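PDB 2WAA: acetylxylan esterase / glucomannan deacetylase from Cellvibrio japonicus, which removes acetyl groups from acetylated xylan and glucomannan with equal efficiency, as part of plant cell wall polysaccharide breakdown. Local coordinates for residues A[140-145]-A[315-320]; A[149-152]-A[158-161]; A[164-169]-A[179-184]; A[200-205]-A[229-234]. One frame throughout, in Å; residues are numbered along the deposited sequence.

Interaction 1. Residues A[140-145]-A[315-320]; sequences DSVTCG and AHPTKD. With ACT (acetate ion), chain C.
His316 and Ser141 meet through polar atoms. NE2 of His316 lies 2.7 Å from OG of Ser141, which chi1 of 69° places between the backbone N and carbonyl carbon, at the imidazole edge and in its plane. The N-H is bent away from the hydroxyl (121°), so this hydrogen bond is weak, and OG itself is less surely placed. The same NE2 points more squarely at a bound acetate, 3.2 Å from its O atom, while the backbone N of Ser141 donates to the acetate OXT at 3.0 Å. The acetate, probably from the crystallisation liquor, is also held by Gly186 N and Asn236 ND2, both inferred to stabilise the transition state. On the far side of the imidazole ND1 bonds to Asp314, which fixes the ring's rotation. These contacts match a Ser-His-Asp triad with Ser141 as the inferred nucleophile, expected of an SGNH (GDSL-like) esterase. Asp140 shapes this turn: its OD1 accepts a bond from Val142 N at 3.2 Å in an Asx turn.

Apolar contact is confined to Val142 and Pro317, their side chains roughly perpendicular, with CG2 of Val142 3.9 Å from CD of the proline. Both also touch His322 of helix 319-337, and Val142 reaches Met325 there. Residues 140-145, following strand 133-139, thus pack against the N-terminal part of this last helix.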
loop_
_atom_site.group_PDB
_atom_site.type_symbol
_atom_site.label_atom_id
_atom_site.label_comp_id
_atom_site.label_asym_id
_atom_site.label_seq_id
_atom_site.Cartn_x
_atom_site.Cartn_y
_atom_site.Cartn_z
ATOM N N ASP A 140 -9.566 -1.468 -1.058
ATOM C CA ASP A 140 -10.153 -0.273 -0.483
ATOM C C ASP A 140 -9.458 0.065 0.845
ATOM O O ASP A 140 -8.301 -0.277 1.026
ATOM C CB ASP A 140 -11.669 -0.507 -0.335
ATOM C CG ASP A 140 -12.013 -1.782 0.472
ATOM O OD1 ASP A 140 -11.291 -2.174 1.445
ATOM O OD2 ASP A 140 -13.035 -2.428 0.116
ATOM N N SER A 141 -10.142 0.740 1.773
ATOM C CA SER A 141 -9.444 1.252 2.962
ATOM C C SER A 141 -8.861 0.177 3.863
ATOM O O SER A 141 -7.907 0.477 4.591
ATOM C CB SER A 141 -10.355 2.150 3.870
ATOM O OG SER A 141 -11.341 1.319 4.463
ATOM N N VAL A 142 -9.420 -1.042 3.849
ATOM C CA VAL A 142 -8.843 -2.114 4.670
ATOM C C VAL A 142 -7.392 -2.397 4.152
ATOM O O VAL A 142 -6.447 -2.488 4.927
ATOM C CB VAL A 142 -9.690 -3.377 4.607
ATOM C CG1 VAL A 142 -9.033 -4.484 5.474
ATOM C CG2 VAL A 142 -11.145 -3.055 5.113
ATOM N N THR A 143 -7.246 -2.507 2.842
ATOM C CA THR A 143 -5.921 -2.694 2.229
ATOM C C THR A 143 -5.035 -1.477 2.534
ATOM O O THR A 143 -3.797 -1.613 2.695
ATOM C CB THR A 143 -6.043 -2.968 0.711
ATOM O OG1 THR A 143 -6.741 -4.203 0.487
ATOM C CG2 THR A 143 -4.650 -3.050 0.003
ATOM N N CYS A 144 -5.648 -0.286 2.619
ATOM C CA CYS A 144 -4.901 0.928 2.896
ATOM C C CYS A 144 -4.515 1.074 4.374
ATOM O O CYS A 144 -3.837 2.014 4.696
ATOM C CB CYS A 144 -5.716 2.180 2.536
ATOM S SG CYS A 144 -5.717 2.557 0.857
ATOM N N GLY A 145 -5.006 0.216 5.257
ATOM C CA GLY A 145 -4.626 0.227 6.671
ATOM C C GLY A 145 -5.403 1.224 7.509
ATOM O O GLY A 145 -4.942 1.638 8.571
ATOM N N ALA A 315 -15.911 0.254 12.623
ATOM C CA ALA A 315 -16.148 -1.063 11.999
ATOM C C ALA A 315 -14.964 -1.558 11.176
ATOM O O ALA A 315 -14.930 -2.726 10.823
ATOM C CB ALA A 315 -17.395 -1.021 11.109
ATOM N N HIS A 316 -13.984 -0.692 10.853
ATOM C CA HIS A 316 -12.824 -1.180 10.102
ATOM C C HIS A 316 -12.082 -2.191 10.962
ATOM O O HIS A 316 -12.006 -2.024 12.179
ATOM C CB HIS A 316 -11.853 -0.041 9.749
ATOM C CG HIS A 316 -12.326 0.820 8.622
ATOM N ND1 HIS A 316 -13.155 1.896 8.824
ATOM C CD2 HIS A 316 -12.071 0.778 7.288
ATOM C CE1 HIS A 316 -13.417 2.475 7.659
ATOM N NE2 HIS A 316 -12.774 1.810 6.709
ATOM N N PRO A 317 -11.506 -3.240 10.345
ATOM C CA PRO A 317 -10.799 -4.236 11.133
ATOM C C PRO A 317 -9.722 -3.604 12.032
ATOM O O PRO A 317 -8.995 -2.672 11.603
ATOM C CB PRO A 317 -10.188 -5.158 10.067
ATOM C CG PRO A 317 -11.242 -5.138 8.936
ATOM C CD PRO A 317 -11.721 -3.679 8.938
ATOM N N THR A 318 -9.611 -4.119 13.251
ATOM C CA THR A 318 -8.597 -3.637 14.176
ATOM C C THR A 318 -7.195 -4.164 13.831
ATOM O O THR A 318 -7.030 -5.032 12.970
ATOM C CB THR A 318 -8.889 -4.154 15.610
ATOM O OG1 THR A 318 -8.898 -5.586 15.602
ATOM C CG2 THR A 318 -10.235 -3.646 16.122
ATOM N N LYS A 319 -6.191 -3.627 14.527
ATOM C CA LYS A 319 -4.823 -4.124 14.393
ATOM C C LYS A 319 -4.767 -5.619 14.640
ATOM O O LYS A 319 -4.153 -6.345 13.850
ATOM C CB LYS A 319 -3.895 -3.389 15.372
ATOM C CG LYS A 319 -2.416 -3.921 15.374
ATOM C CD LYS A 319 -1.506 -3.046 16.274
ATOM C CE LYS A 319 -1.458 -1.613 15.658
ATOM N NZ LYS A 319 -0.658 -0.506 16.412
ATOM N N ASP A 320 -5.383 -6.128 15.704
ATOM C CA ASP A 320 -5.287 -7.590 15.889
ATOM C C ASP A 320 -6.039 -8.390 14.802
ATOM O O ASP A 320 -5.644 -9.491 14.444
ATOM C CB ASP A 320 -5.791 -7.991 17.269
ATOM C CG ASP A 320 -4.833 -7.560 18.357
ATOM O OD1 ASP A 320 -3.628 -7.333 18.056
ATOM O OD2 ASP A 320 -5.290 -7.449 19.515
HETATM C C ACT C . -13.639 1.323 2.960
HETATM O O ACT C . -14.026 2.236 3.771
HETATM O OXT ACT C . -12.958 1.719 1.986
HETATM C CH3 ACT C . -13.953 -0.139 3.134
#

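Interaction 2. Residues A[149-152]-A[158-161]; sequences DRVA and TRWW
One face of the Trp160 indole is covered by the backbone and side-chain base of Arg150. CB of Arg150 stands 3.5 Å from the centroid of the six-membered ring, only 10° off its normal, in a CH-pi contact; CA lies over the centre of the ring system, and N of Val151 hangs above the same face nearer the rim. At the indole's edge, NE1 bonds to Glu154. The guanidinium of Arg159 is met near its plane by the carbonyl oxygen of Asp149. NH2 makes the stronger bond to that oxygen, at 2.9 Å, approaching nearly along the C=O axis; NH1 adds a weak one at 3.3 Å. A bend at chi3 (55°) turns the edge of the guanidinium to this carbonyl, while its NH2 also pairs with Glu154, which therefore ties both Arg159 and Trp160.

The backbones are joined by Asp149 N donating to Trp160 O at 2.8 Å, a nearly straight bond (167°). The carboxylate of Asp149 turns to Lys319 and Arg104. Beyond the CH-pi contact, the Arg150 side chain leads away from Trp160, and NH1 pairs with Asp311. The 3-10 segment 158-160 and residues 149-152 close a short loop within the long connection from strand 133-139 to helix 167-174 of the SGNH-hydrolase domain; from it Arg150 bonds to backbone oxygens of His316 and Asp314, the inferred charge-relay residues.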
loop_
_atom_site.group_PDB
_atom_site.type_symbol
_atom_site.label_atom_id
_atom_site.label_comp_id
_atom_site.label_asym_id
_atom_site.label_seq_id
_atom_site.Cartn_x
_atom_site.Cartn_y
_atom_site.Cartn_z
ATOM N N ASP A 149 -4.459 2.140 13.872
ATOM C CA ASP A 149 -3.859 2.754 15.071
ATOM C C ASP A 149 -4.854 3.619 15.835
ATOM O O ASP A 149 -4.480 4.638 16.410
ATOM C CB ASP A 149 -2.589 3.585 14.753
ATOM C CG ASP A 149 -1.340 2.723 14.522
ATOM O OD1 ASP A 149 -1.371 1.476 14.720
ATOM O OD2 ASP A 149 -0.300 3.296 14.084
ATOM N N ARG A 150 -6.117 3.211 15.837
ATOM C CA ARG A 150 -7.164 3.954 16.526
ATOM C C ARG A 150 -6.823 3.911 18.004
ATOM O O ARG A 150 -6.215 2.962 18.483
ATOM C CB ARG A 150 -8.522 3.260 16.322
ATOM C CG ARG A 150 -8.653 1.974 17.182
ATOM C CD ARG A 150 -9.840 1.061 16.772
ATOM N NE ARG A 150 -9.623 0.504 15.428
ATOM C CZ ARG A 150 -10.528 -0.098 14.666
ATOM N NH1 ARG A 150 -11.778 -0.309 15.102
ATOM N NH2 ARG A 150 -10.148 -0.499 13.453
ATOM N N VAL A 151 -7.311 4.879 18.750
ATOM C CA VAL A 151 -7.175 4.807 20.208
ATOM C C VAL A 151 -8.519 5.211 20.774
ATOM O O VAL A 151 -9.135 6.145 20.287
ATOM C CB VAL A 151 -6.089 5.781 20.664
ATOM C CG1 VAL A 151 -6.282 6.170 22.150
ATOM C CG2 VAL A 151 -4.741 5.164 20.397
ATOM N N ALA A 152 -9.000 4.460 21.754
ATOM C CA ALA A 152 -10.334 4.740 22.317
ATOM C C ALA A 152 -10.401 6.182 22.857
ATOM O O ALA A 152 -9.476 6.638 23.508
ATOM C CB ALA A 152 -10.639 3.747 23.400
ATOM N N THR A 158 -5.976 11.242 10.525
ATOM C CA THR A 158 -5.126 10.517 9.586
ATOM C C THR A 158 -3.998 9.743 10.296
ATOM O O THR A 158 -3.377 8.860 9.687
ATOM C CB THR A 158 -4.505 11.421 8.486
ATOM O OG1 THR A 158 -3.823 12.516 9.118
ATOM C CG2 THR A 158 -5.626 11.966 7.592
ATOM N N ARG A 159 -3.759 10.024 11.583
ATOM C CA ARG A 159 -2.821 9.234 12.376
ATOM C C ARG A 159 -3.272 7.789 12.585
ATOM O O ARG A 159 -2.452 6.896 12.803
ATOM C CB ARG A 159 -2.575 9.914 13.748
ATOM C CG ARG A 159 -1.324 9.343 14.461
ATOM C CD ARG A 159 -1.389 9.620 15.976
ATOM N NE ARG A 159 -2.648 9.085 16.523
ATOM C CZ ARG A 159 -2.920 7.798 16.690
ATOM N NH1 ARG A 159 -2.027 6.879 16.394
ATOM N NH2 ARG A 159 -4.122 7.419 17.169
ATOM N N TRP A 160 -4.570 7.540 12.455
ATOM C CA TRP A 160 -5.080 6.205 12.644
ATOM C C TRP A 160 -4.636 5.203 11.573
ATOM O O TRP A 160 -4.814 4.002 11.760
ATOM C CB TRP A 160 -6.606 6.256 12.668
ATOM C CG TRP A 160 -7.188 6.741 13.968
ATOM C CD1 TRP A 160 -6.612 7.596 14.904
ATOM C CD2 TRP A 160 -8.494 6.441 14.454
ATOM N NE1 TRP A 160 -7.480 7.796 15.950
ATOM C CE2 TRP A 160 -8.649 7.120 15.695
ATOM C CE3 TRP A 160 -9.555 5.683 13.947
ATOM C CZ2 TRP A 160 -9.817 7.026 16.463
ATOM C CZ3 TRP A 160 -10.716 5.579 14.707
ATOM C CH2 TRP A 160 -10.844 6.257 15.944
ATOM N N TRP A 161 -4.110 5.673 10.441
ATOM C CA TRP A 161 -3.676 4.744 9.403
ATOM C C TRP A 161 -2.298 4.124 9.701
ATOM O O TRP A 161 -1.372 4.817 10.129
ATOM C CB TRP A 161 -3.580 5.476 8.051
ATOM C CG TRP A 161 -4.875 5.598 7.282
ATOM C CD1 TRP A 161 -5.116 5.070 6.045
ATOM C CD2 TRP A 161 -6.066 6.334 7.640
ATOM N NE1 TRP A 161 -6.386 5.397 5.622
ATOM C CE2 TRP A 161 -6.991 6.173 6.563
ATOM C CE3 TRP A 161 -6.447 7.109 8.753
ATOM C CZ2 TRP A 161 -8.269 6.736 6.569
ATOM C CZ3 TRP A 161 -7.729 7.705 8.749
ATOM C CH2 TRP A 161 -8.627 7.485 7.671
#

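Interaction 3. Residues A[164-169]-A[179-184]; sequences RESYGM and VQLVCW
Met169 lays its side chain across both Val179 and Leu181, running nearly square to each. Its methyl end, CE, comes 3.7 Å from CG1 of Val179, and CG, nearer the helix backbone, lies 4.0 Å from CD1 of Leu181. The bend at chi3 (89°) turns CE toward the valine, so that one thioether chain serves two neighbours on the same face of the strand.

Gly168 meets the strand with its backbone. Its CA is 4.4 Å from CD2 of Leu181, and its carbonyl O lies 4.1 Å from CG2 of Val179. Ser166, at the N-cap position, brings OG to 4.1 Å from CD1 of Leu181, while that hydroxyl bonds to Ala163 O. No hydrogen bond joins the two segments; the contact is made by van der Waals packing.

Helix 167-174 and strand 177-183 belong to a beta-alpha-beta unit with strand 133-139. Strand 177-183 is an outermost strand of the parallel sheet and pairs with 133-139, whose Val137 touches Val179. Met23 of strand 21-23 covers Met169 and Val179, and Ser166 packs on His322 of helix 319-337.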
loop_
_atom_site.group_PDB
_atom_site.type_symbol
_atom_site.label_atom_id
_atom_site.label_comp_id
_atom_site.label_asym_id
_atom_site.label_seq_id
_atom_site.Cartn_x
_atom_site.Cartn_y
_atom_site.Cartn_z
ATOM N N ARG A 164 2.397 -0.553 7.790
ATOM C CA ARG A 164 3.310 -1.649 8.168
ATOM C C ARG A 164 2.570 -2.808 8.821
ATOM O O ARG A 164 2.982 -3.967 8.686
ATOM C CB ARG A 164 4.329 -1.200 9.242
ATOM C CG ARG A 164 5.602 -0.536 8.851
ATOM C CD ARG A 164 6.157 0.329 10.091
ATOM N NE ARG A 164 5.893 -0.315 11.396
ATOM C CZ ARG A 164 5.162 0.174 12.421
ATOM N NH1 ARG A 164 4.555 1.393 12.430
ATOM N NH2 ARG A 164 5.040 -0.586 13.488
ATOM N N GLU A 165 1.526 -2.478 9.602
ATOM C CA GLU A 165 0.763 -3.475 10.336
ATOM C C GLU A 165 -0.543 -3.868 9.678
ATOM O O GLU A 165 -1.358 -4.599 10.273
ATOM C CB GLU A 165 0.544 -3.006 11.785
ATOM C CG GLU A 165 1.922 -2.950 12.443
ATOM C CD GLU A 165 1.881 -2.657 13.896
ATOM O OE1 GLU A 165 1.760 -1.472 14.253
ATOM O OE2 GLU A 165 1.971 -3.635 14.677
ATOM N N SER A 166 -0.718 -3.435 8.437
ATOM C CA SER A 166 -1.882 -3.863 7.651
ATOM C C SER A 166 -1.700 -5.300 7.131
ATOM O O SER A 166 -0.560 -5.769 6.944
ATOM C CB SER A 166 -2.120 -2.877 6.495
ATOM O OG SER A 166 -1.122 -3.039 5.463
ATOM N N TYR A 167 -2.813 -6.006 6.861
ATOM C CA TYR A 167 -2.705 -7.393 6.493
ATOM C C TYR A 167 -1.843 -7.578 5.233
ATOM O O TYR A 167 -1.129 -8.587 5.124
ATOM C CB TYR A 167 -4.090 -8.051 6.290
ATOM C CG TYR A 167 -4.703 -7.699 4.947
ATOM C CD1 TYR A 167 -4.551 -8.563 3.866
ATOM C CD2 TYR A 167 -5.397 -6.487 4.761
ATOM C CE1 TYR A 167 -5.108 -8.266 2.564
ATOM C CE2 TYR A 167 -5.943 -6.157 3.484
ATOM C CZ TYR A 167 -5.785 -7.076 2.406
ATOM O OH TYR A 167 -6.317 -6.775 1.175
ATOM N N GLY A 168 -1.907 -6.623 4.304
ATOM C CA GLY A 168 -1.160 -6.743 3.027
ATOM C C GLY A 168 0.350 -6.718 3.288
ATOM O O GLY A 168 1.084 -7.545 2.741
ATOM N N MET A 169 0.794 -5.814 4.154
ATOM C CA MET A 169 2.233 -5.757 4.481
ATOM C C MET A 169 2.686 -6.922 5.374
ATOM O O MET A 169 3.782 -7.469 5.162
ATOM C CB MET A 169 2.660 -4.397 5.022
ATOM C CG MET A 169 2.338 -3.233 4.035
ATOM S SD MET A 169 3.424 -1.784 4.325
ATOM C CE MET A 169 4.821 -2.142 3.266
ATOM N N VAL A 179 5.954 -5.623 -1.597
ATOM C CA VAL A 179 4.542 -5.396 -1.809
ATOM C C VAL A 179 4.312 -3.973 -2.284
ATOM O O VAL A 179 4.971 -3.027 -1.816
ATOM C CB VAL A 179 3.748 -5.665 -0.494
ATOM C CG1 VAL A 179 4.182 -4.650 0.626
ATOM C CG2 VAL A 179 2.241 -5.622 -0.744
ATOM N N GLN A 180 3.398 -3.803 -3.229
ATOM C CA GLN A 180 2.769 -2.474 -3.445
ATOM C C GLN A 180 1.305 -2.567 -3.030
ATOM O O GLN A 180 0.627 -3.574 -3.315
ATOM C CB GLN A 180 2.812 -2.076 -4.906
ATOM C CG GLN A 180 4.219 -1.854 -5.430
ATOM C CD GLN A 180 4.173 -1.041 -6.714
ATOM O OE1 GLN A 180 3.127 -0.965 -7.408
ATOM N NE2 GLN A 180 5.295 -0.425 -7.038
ATOM N N LEU A 181 0.839 -1.534 -2.338
ATOM C CA LEU A 181 -0.581 -1.399 -2.008
ATOM C C LEU A 181 -1.183 -0.367 -2.994
ATOM O O LEU A 181 -0.646 0.771 -3.128
ATOM C CB LEU A 181 -0.729 -0.894 -0.572
ATOM C CG LEU A 181 -0.014 -1.716 0.494
ATOM C CD1 LEU A 181 -0.283 -1.107 1.889
ATOM C CD2 LEU A 181 -0.411 -3.245 0.481
ATOM N N VAL A 182 -2.235 -0.750 -3.725
ATOM C CA VAL A 182 -2.871 0.173 -4.689
ATOM C C VAL A 182 -4.339 0.117 -4.296
ATOM O O VAL A 182 -5.060 -0.798 -4.681
ATOM C CB VAL A 182 -2.604 -0.253 -6.158
ATOM C CG1 VAL A 182 -3.479 0.558 -7.163
ATOM C CG2 VAL A 182 -1.119 -0.025 -6.482
ATOM N N CYS A 183 -4.746 1.073 -3.472
ATOM C CA CYS A 183 -6.024 0.993 -2.763
ATOM C C CYS A 183 -6.484 2.426 -2.531
ATOM O O CYS A 183 -5.667 3.364 -2.517
ATOM C CB CYS A 183 -5.865 0.236 -1.449
ATOM S SG CYS A 183 -4.410 0.849 -0.486
ATOM N N TRP A 184 -7.784 2.600 -2.329
ATOM C CA TRP A 184 -8.330 3.939 -2.078
ATOM C C TRP A 184 -9.552 3.784 -1.192
ATOM O O TRP A 184 -10.536 3.105 -1.582
ATOM C CB TRP A 184 -8.718 4.598 -3.413
ATOM C CG TRP A 184 -8.810 6.106 -3.326
ATOM C CD1 TRP A 184 -9.678 6.818 -2.573
ATOM C CD2 TRP A 184 -8.024 7.055 -4.046
ATOM N NE1 TRP A 184 -9.494 8.168 -2.759
ATOM C CE2 TRP A 184 -8.459 8.334 -3.654
ATOM C CE3 TRP A 184 -6.966 6.947 -4.955
ATOM C CZ2 TRP A 184 -7.901 9.500 -4.164
ATOM C CZ3 TRP A 184 -6.392 8.113 -5.450
ATOM C CH2 TRP A 184 -6.865 9.376 -5.049
#

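Interaction 4. Residues A[200-205]-A[229-234]; sequences ANLPDF and IISAIG
Leu202 extends its CG anti to the backbone N (chi1 167°), and with CD1 turned aside at chi2 64°, CD2 continues the extended chain toward Ile233. On the other side, CG1 of Ile233 is likewise turned anti to its N (-167°), while CG2 takes the position between N and the carbonyl carbon, so both branches flank the incoming methyl. CD2 of Leu202 reaches CB of Ile233 at 3.5 Å, tighter than usual for two carbons, and lies 3.7 Å from both CG1 and CG2. The two side chains lie alongside, running in opposite senses, which brings CD1 of Ile233 back to 4.0 Å from CB of Leu202. The same CD2 also skirts the hydroxyl of Ser231, whose OG bonds to Tyr252 of helix 245-262.

This contact sets the short helix 202-205 against the residues that follow strand 228-231, a central strand of the parallel sheet in the SGNH-hydrolase domain. Ile233 lies in the turn between that strand and helix 235-238, which carries Asn236, an inferred transition-state stabiliser whose side chain is about 6 Å from its own. Leu202 further touches Leu138 of strand 133-139 and Phe255 of helix 245-262, while Ile233 packs on Tyr252.

Within the helical segment, Asn201 O accepts from both Asp204 N and Phe205 N, and Asn201 N donates to Asp204 OD2 (2.9 Å), on its anti lone pair. CA of Leu202 rests over one face of the Phe205 ring, offset toward its rim, and Ala200 O lies in the ring plane at the edge.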
loop_
_atom_site.group_PDB
_atom_site.type_symbol
_atom_site.label_atom_id
_atom_site.label_comp_id
_atom_site.label_asym_id
_atom_site.label_seq_id
_atom_site.Cartn_x
_atom_site.Cartn_y
_atom_site.Cartn_z
ATOM N N ALA A 200 -13.101 7.827 -9.576
ATOM C CA ALA A 200 -12.131 6.846 -10.069
ATOM C C ALA A 200 -12.353 5.541 -9.282
ATOM O O ALA A 200 -12.088 5.439 -8.064
ATOM C CB ALA A 200 -10.689 7.366 -9.904
ATOM N N ASN A 201 -12.857 4.548 -9.990
ATOM C CA ASN A 201 -13.052 3.219 -9.395
ATOM C C ASN A 201 -11.727 2.455 -9.438
ATOM O O ASN A 201 -10.765 2.959 -9.993
ATOM C CB ASN A 201 -14.151 2.502 -10.166
ATOM C CG ASN A 201 -15.496 3.263 -10.055
ATOM O OD1 ASN A 201 -15.904 3.630 -8.960
ATOM N ND2 ASN A 201 -16.150 3.527 -11.200
ATOM N N LEU A 202 -11.678 1.259 -8.860
ATOM C CA LEU A 202 -10.410 0.494 -8.829
ATOM C C LEU A 202 -9.787 0.368 -10.240
ATOM O O LEU A 202 -8.612 0.591 -10.401
ATOM C CB LEU A 202 -10.589 -0.865 -8.133
ATOM C CG LEU A 202 -9.437 -1.865 -8.318
ATOM C CD1 LEU A 202 -8.166 -1.270 -7.640
ATOM C CD2 LEU A 202 -9.848 -3.205 -7.644
ATOM N N PRO A 203 -10.583 0.055 -11.290
ATOM C CA PRO A 203 -9.911 -0.084 -12.581
ATOM C C PRO A 203 -9.282 1.213 -13.094
ATOM O O PRO A 203 -8.378 1.134 -13.938
ATOM C CB PRO A 203 -11.033 -0.533 -13.538
ATOM C CG PRO A 203 -12.040 -1.272 -12.618
ATOM C CD PRO A 203 -11.980 -0.423 -11.317
ATOM N N ASP A 204 -9.763 2.358 -12.593
ATOM C CA ASP A 204 -9.231 3.688 -12.918
ATOM C C ASP A 204 -7.983 4.007 -12.117
ATOM O O ASP A 204 -6.925 4.236 -12.702
ATOM C CB ASP A 204 -10.293 4.778 -12.682
ATOM C CG ASP A 204 -11.556 4.488 -13.464
ATOM O OD1 ASP A 204 -11.457 4.393 -14.681
ATOM O OD2 ASP A 204 -12.628 4.305 -12.890
ATOM N N PHE A 205 -8.074 3.959 -10.789
ATOM C CA PHE A 205 -6.885 4.362 -10.009
ATOM C C PHE A 205 -5.768 3.348 -10.050
ATOM O O PHE A 205 -4.626 3.685 -9.754
ATOM C CB PHE A 205 -7.198 4.864 -8.564
ATOM C CG PHE A 205 -7.730 3.789 -7.619
ATOM C CD1 PHE A 205 -6.869 2.856 -7.012
ATOM C CD2 PHE A 205 -9.100 3.748 -7.301
ATOM C CE1 PHE A 205 -7.391 1.862 -6.129
ATOM C CE2 PHE A 205 -9.630 2.760 -6.424
ATOM C CZ PHE A 205 -8.754 1.827 -5.828
ATOM N N ILE A 229 -0.895 -11.055 -7.553
ATOM C CA ILE A 229 -1.787 -9.927 -7.410
ATOM C C ILE A 229 -2.991 -10.386 -6.573
ATOM O O ILE A 229 -3.669 -11.355 -6.911
ATOM C CB ILE A 229 -2.283 -9.396 -8.759
ATOM C CG1 ILE A 229 -1.084 -9.055 -9.651
ATOM C CG2 ILE A 229 -3.274 -8.207 -8.530
ATOM C CD1 ILE A 229 -1.447 -8.609 -10.993
ATOM N N ILE A 230 -3.257 -9.683 -5.493
ATOM C CA ILE A 230 -4.453 -10.000 -4.696
ATOM C C ILE A 230 -5.450 -8.916 -4.956
ATOM O O ILE A 230 -5.117 -7.747 -4.764
ATOM C CB ILE A 230 -4.089 -9.989 -3.201
ATOM C CG1 ILE A 230 -3.019 -11.078 -2.976
ATOM C CG2 ILE A 230 -5.360 -10.273 -2.302
ATOM C CD1 ILE A 230 -2.308 -10.952 -1.669
ATOM N N SER A 231 -6.681 -9.272 -5.325
ATOM C CA SER A 231 -7.699 -8.230 -5.445
ATOM C C SER A 231 -8.730 -8.437 -4.337
ATOM O O SER A 231 -9.402 -9.461 -4.325
ATOM C CB SER A 231 -8.394 -8.345 -6.799
ATOM O OG SER A 231 -9.348 -7.295 -6.894
ATOM N N ALA A 232 -8.817 -7.479 -3.412
ATOM C CA ALA A 232 -9.683 -7.528 -2.227
ATOM C C ALA A 232 -10.710 -6.379 -2.295
ATOM O O ALA A 232 -11.146 -5.859 -1.242
ATOM C CB ALA A 232 -8.793 -7.386 -0.975
ATOM N N ILE A 233 -11.169 -6.038 -3.503
ATOM C CA ILE A 233 -12.104 -4.907 -3.665
ATOM C C ILE A 233 -13.516 -5.435 -3.437
ATOM O O ILE A 233 -13.755 -6.660 -3.530
ATOM C CB ILE A 233 -11.966 -4.297 -5.088
ATOM C CG1 ILE A 233 -12.662 -2.953 -5.189
ATOM C CG2 ILE A 233 -12.489 -5.289 -6.161
ATOM C CD1 ILE A 233 -11.834 -1.796 -4.464
ATOM N N GLY A 234 -14.456 -4.541 -3.131
ATOM C CA GLY A 234 -15.842 -4.959 -3.028
ATOM C C GLY A 234 -16.679 -4.357 -1.904
ATOM O O GLY A 234 -17.860 -4.100 -2.127
#

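Interaction 1 contains the inferred nucleophile and histidine, and the other three each touch it. Interaction 2, with its centre 11 Å away, reaches it through the salt bridge Lys319 NZ to Asp149 OD1 (2.7 Å) and through Arg150 NH2 to His316 O (2.7 Å). Interaction 3 lies 10 Å away between centres and is tied to residues 140-145 by the Cys144-Cys183 disulfide and by Thr143 OG1 with Tyr167 OH (2.7 Å). Interaction 4 packs against interaction 3 where Trp184 CB meets Phe205 CE2 at 3.6 Å, and its Ile233 CD1 comes 4.1 Å from Asp140 N. Interactions 2 and 4 do not touch; their centres are 24 Å apart.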